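Local coordinates for cysteine protease (Listeria monocytogenes, PDB 5HU4), which cleaves the C-terminal sorting signal of surface proteins and joins them covalently to the cell wall through a thioester intermediate, at residues Thr32-Asp37 / Pro46-His51. Residues are numbered along the deposited sequence; the frame is centred on the assembly and turned at random.
Sequences TTMRSD and PLAGHH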
ATOM      1  N   THR A  32       6.337   2.061  -1.723  1.00 20.84           N
ATOM      2  CA  THR A  32       7.367   2.752  -0.955  1.00 19.72           C
ATOM      3  C   THR A  32       6.802   3.466   0.270  1.00 20.79           C
ATOM      4  O   THR A  32       5.788   4.159   0.184  1.00 20.88           O
ATOM      5  CB  THR A  32       8.114   3.784  -1.822  1.00 20.21           C
ATOM      6  OG1 THR A  32       7.180   4.739  -2.342  1.00 21.87           O
ATOM      7  CG2 THR A  32       8.827   3.100  -2.978  1.00 20.03           C
ATOM      8  N   THR A  33       7.467   3.287   1.408  1.00 20.28           N
ATOM      9  CA  THR A  33       7.104   3.987   2.635  1.00 22.56           C
ATOM     10  C   THR A  33       7.274   5.491   2.451  1.00 22.55           C
ATOM     11  O   THR A  33       8.103   5.932   1.655  1.00 20.55           O
ATOM     12  CB  THR A  33       7.955   3.517   3.828  1.00 20.81           C
ATOM     13  OG1 THR A  33       9.329   3.852   3.596  1.00 21.12           O
ATOM     14  CG2 THR A  33       7.827   2.012   4.015  1.00 20.72           C
ATOM     15  N   MET A  34       6.493   6.276   3.187  1.00 22.09           N
ATOM     16  CA  MET A  34       6.479   7.721   2.986  1.00 21.78           C
ATOM     17  C   MET A  34       6.948   8.503   4.212  1.00 23.92           C
ATOM     18  O   MET A  34       7.249   9.693   4.116  1.00 28.27           O
ATOM     19  CB  MET A  34       5.078   8.174   2.573  1.00 21.01           C
ATOM     20  CG  MET A  34       4.669   7.666   1.201  1.00 22.83           C
ATOM     21  SD  MET A  34       3.053   8.258   0.671  1.00 33.23           S
ATOM     22  CE  MET A  34       3.535   9.579  -0.437  1.00 24.19           C
ATOM     23  N   ARG A  35       7.007   7.839   5.361  1.00 20.93           N
ATOM     24  CA  ARG A  35       7.615   8.434   6.545  1.00 21.70           C
ATOM     25  C   ARG A  35       8.712   7.528   7.087  1.00 24.70           C
ATOM     26  O   ARG A  35       8.605   6.303   7.028  1.00 23.33           O
ATOM     27  CB  ARG A  35       6.576   8.704   7.636  1.00 23.13           C
ATOM     28  CG  ARG A  35       5.332   9.438   7.170  1.00 25.67           C
ATOM     29  CD  ARG A  35       4.589  10.052   8.350  1.00 26.33           C
ATOM     30  NE  ARG A  35       4.666   9.211   9.540  1.00 25.28           N
ATOM     31  CZ  ARG A  35       3.789   8.259   9.842  1.00 25.40           C
ATOM     32  NH1 ARG A  35       2.761   8.023   9.040  1.00 25.00           N
ATOM     33  NH2 ARG A  35       3.943   7.541  10.945  1.00 23.07           N
ATOM     34  N   SER A  36       9.767   8.138   7.615  1.00 23.66           N
ATOM     35  CA  SER A  36      10.897   7.395   8.159  1.00 22.38           C
ATOM     36  C   SER A  36      10.511   6.599   9.402  1.00 26.21           C
ATOM     37  O   SER A  36      11.178   5.627   9.760  1.00 28.57           O
ATOM     38  CB  SER A  36      12.046   8.349   8.492  1.00 26.91           C
ATOM     39  OG  SER A  36      11.691   9.219   9.555  1.00 24.33           O
ATOM     40  N   ASP A  37       9.421   7.006  10.046  1.00 25.13           N
ATOM     41  CA  ASP A  37       9.072   6.492  11.366  1.00 26.05           C
ATOM     42  C   ASP A  37       7.963   5.440  11.367  1.00 27.49           C
ATOM     43  O   ASP A  37       7.755   4.765  12.375  1.00 28.26           O
ATOM     44  CB  ASP A  37       8.654   7.649  12.270  1.00 27.71           C
ATOM     45  CG  ASP A  37       7.297   8.217  11.898  1.00 32.91           C
ATOM     46  OD1 ASP A  37       7.225   9.021  10.943  1.00 30.91           O
ATOM     47  OD2 ASP A  37       6.301   7.851  12.558  1.00 33.76           O
ATOM     48  N   PRO A  46       1.486   4.750   5.542  1.00 20.02           N
ATOM     49  CA  PRO A  46       1.298   5.260   4.180  1.00 19.26           C
ATOM     50  C   PRO A  46       2.259   4.625   3.182  1.00 22.07           C
ATOM     51  O   PRO A  46       3.451   4.492   3.462  1.00 21.20           O
ATOM     52  CB  PRO A  46       1.575   6.757   4.329  1.00 20.50           C
ATOM     53  CG  PRO A  46       2.525   6.844   5.467  1.00 21.31           C
ATOM     54  CD  PRO A  46       2.142   5.739   6.415  1.00 20.02           C
ATOM     55  N   LEU A  47       1.732   4.231   2.028  1.00 19.51           N
ATOM     56  CA  LEU A  47       2.544   3.641   0.972  1.00 19.69           C
ATOM     57  C   LEU A  47       2.247   4.298  -0.368  1.00 19.60           C
ATOM     58  O   LEU A  47       1.086   4.489  -0.731  1.00 22.42           O
ATOM     59  CB  LEU A  47       2.306   2.131   0.881  1.00 22.09           C
ATOM     60  CG  LEU A  47       2.870   1.278   2.017  1.00 21.31           C
ATOM     61  CD1 LEU A  47       2.321  -0.140   1.949  1.00 19.23           C
ATOM     62  CD2 LEU A  47       4.388   1.275   1.966  1.00 17.05           C
ATOM     63  N   ALA A  48       3.301   4.645  -1.098  1.00 18.35           N
ATOM     64  CA  ALA A  48       3.151   5.240  -2.418  1.00 17.98           C
ATOM     65  C   ALA A  48       3.548   4.245  -3.501  1.00 19.27           C
ATOM     66  O   ALA A  48       4.495   3.477  -3.337  1.00 22.04           O
ATOM     67  CB  ALA A  48       3.983   6.508  -2.528  1.00 17.33           C
ATOM     68  N   GLY A  49       2.811   4.263  -4.605  1.00 19.60           N
ATOM     69  CA  GLY A  49       3.099   3.404  -5.739  1.00 20.89           C
ATOM     70  C   GLY A  49       2.710   4.100  -7.026  1.00 22.05           C
ATOM     71  O   GLY A  49       1.615   4.650  -7.134  1.00 23.01           O
ATOM     72  N   HIS A  50       3.608   4.082  -8.002  1.00 20.35           N
ATOM     73  CA  HIS A  50       3.390   4.813  -9.245  1.00 21.82           C
ATOM     74  C   HIS A  50       2.222   4.250 -10.048  1.00 23.23           C
ATOM     75  O   HIS A  50       1.930   3.055  -9.994  1.00 21.41           O
ATOM     76  CB  HIS A  50       4.658   4.799 -10.101  1.00 20.01           C
ATOM     77  CG  HIS A  50       4.721   5.915 -11.102  1.00 26.91           C
ATOM     78  ND1 HIS A  50       4.845   7.231 -10.734  1.00 26.44           N
ATOM     79  CD2 HIS A  50       4.669   5.894 -12.456  1.00 24.29           C
ATOM     80  CE1 HIS A  50       4.874   7.988 -11.826  1.00 26.64           C
ATOM     81  NE2 HIS A  50       4.768   7.202 -12.874  1.00 29.85           N
ATOM     82  N   HIS A  51       1.554   5.131 -10.783  1.00 20.35           N
ATOM     83  CA  HIS A  51       0.500   4.732 -11.703  1.00 20.06           C
ATOM     84  C   HIS A  51       1.043   4.812 -13.124  1.00 23.61           C
ATOM     85  O   HIS A  51       1.153   5.898 -13.694  1.00 25.85           O
ATOM     86  CB  HIS A  51      -0.734   5.624 -11.535  1.00 22.48           C
ATOM     87  CG  HIS A  51      -1.921   5.185 -12.336  1.00 23.76           C
ATOM     88  ND1 HIS A  51      -3.167   5.755 -12.190  1.00 21.24           N
ATOM     89  CD2 HIS A  51      -2.055   4.230 -13.288  1.00 21.63           C
ATOM     90  CE1 HIS A  51      -4.017   5.174 -13.019  1.00 21.63           C
ATOM     91  NE2 HIS A  51      -3.367   4.246 -13.697  1.00 23.52           N
TER
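Met34 sets CG anti to its carbonyl carbon and bends at chi3 (101°), which brings its CE to 3.7 Å from CB of Ala48; Arg35, bent at chi3 (-35°), turns its guanidinium back to Pro46. The two segments form part of an antiparallel beta hairpin, strands 31-33 and 44-48, in the eight-stranded sortase beta-barrel. Its ladder is short: Thr32 and Ala48 are a hydrogen-bonded pair, with Thr32 N to Ala48 O and Ala48 N to Thr32 O both 2.8 Å, the second nearly straight at 171°. Thr32 O also receives a CA-H contact from Leu47 CA at 3.4 Å. On the face bearing Ala48, its methyl meets Thr32 OG1, which is hydrogen-bonded to Thr22 OG1, as well as the Met34 thioether; Leu47 points to the other face and packs on Val18, Ile106 and Leu108. Beyond Ala48 the chain runs on to His50, the active-site proton donor/acceptor, and the Ala48 side chain lies about 8 Å from that of Cys111. At the far end Arg35 NE and NH2 make a side-on salt bridge to Asp37 OD1 and OD2, while the Arg35 side chain crosses that of Pro46 at about a right angle and sets NH1, hydrogen-bonded to Ile98 O, 3.5 Å from Pro46 CD.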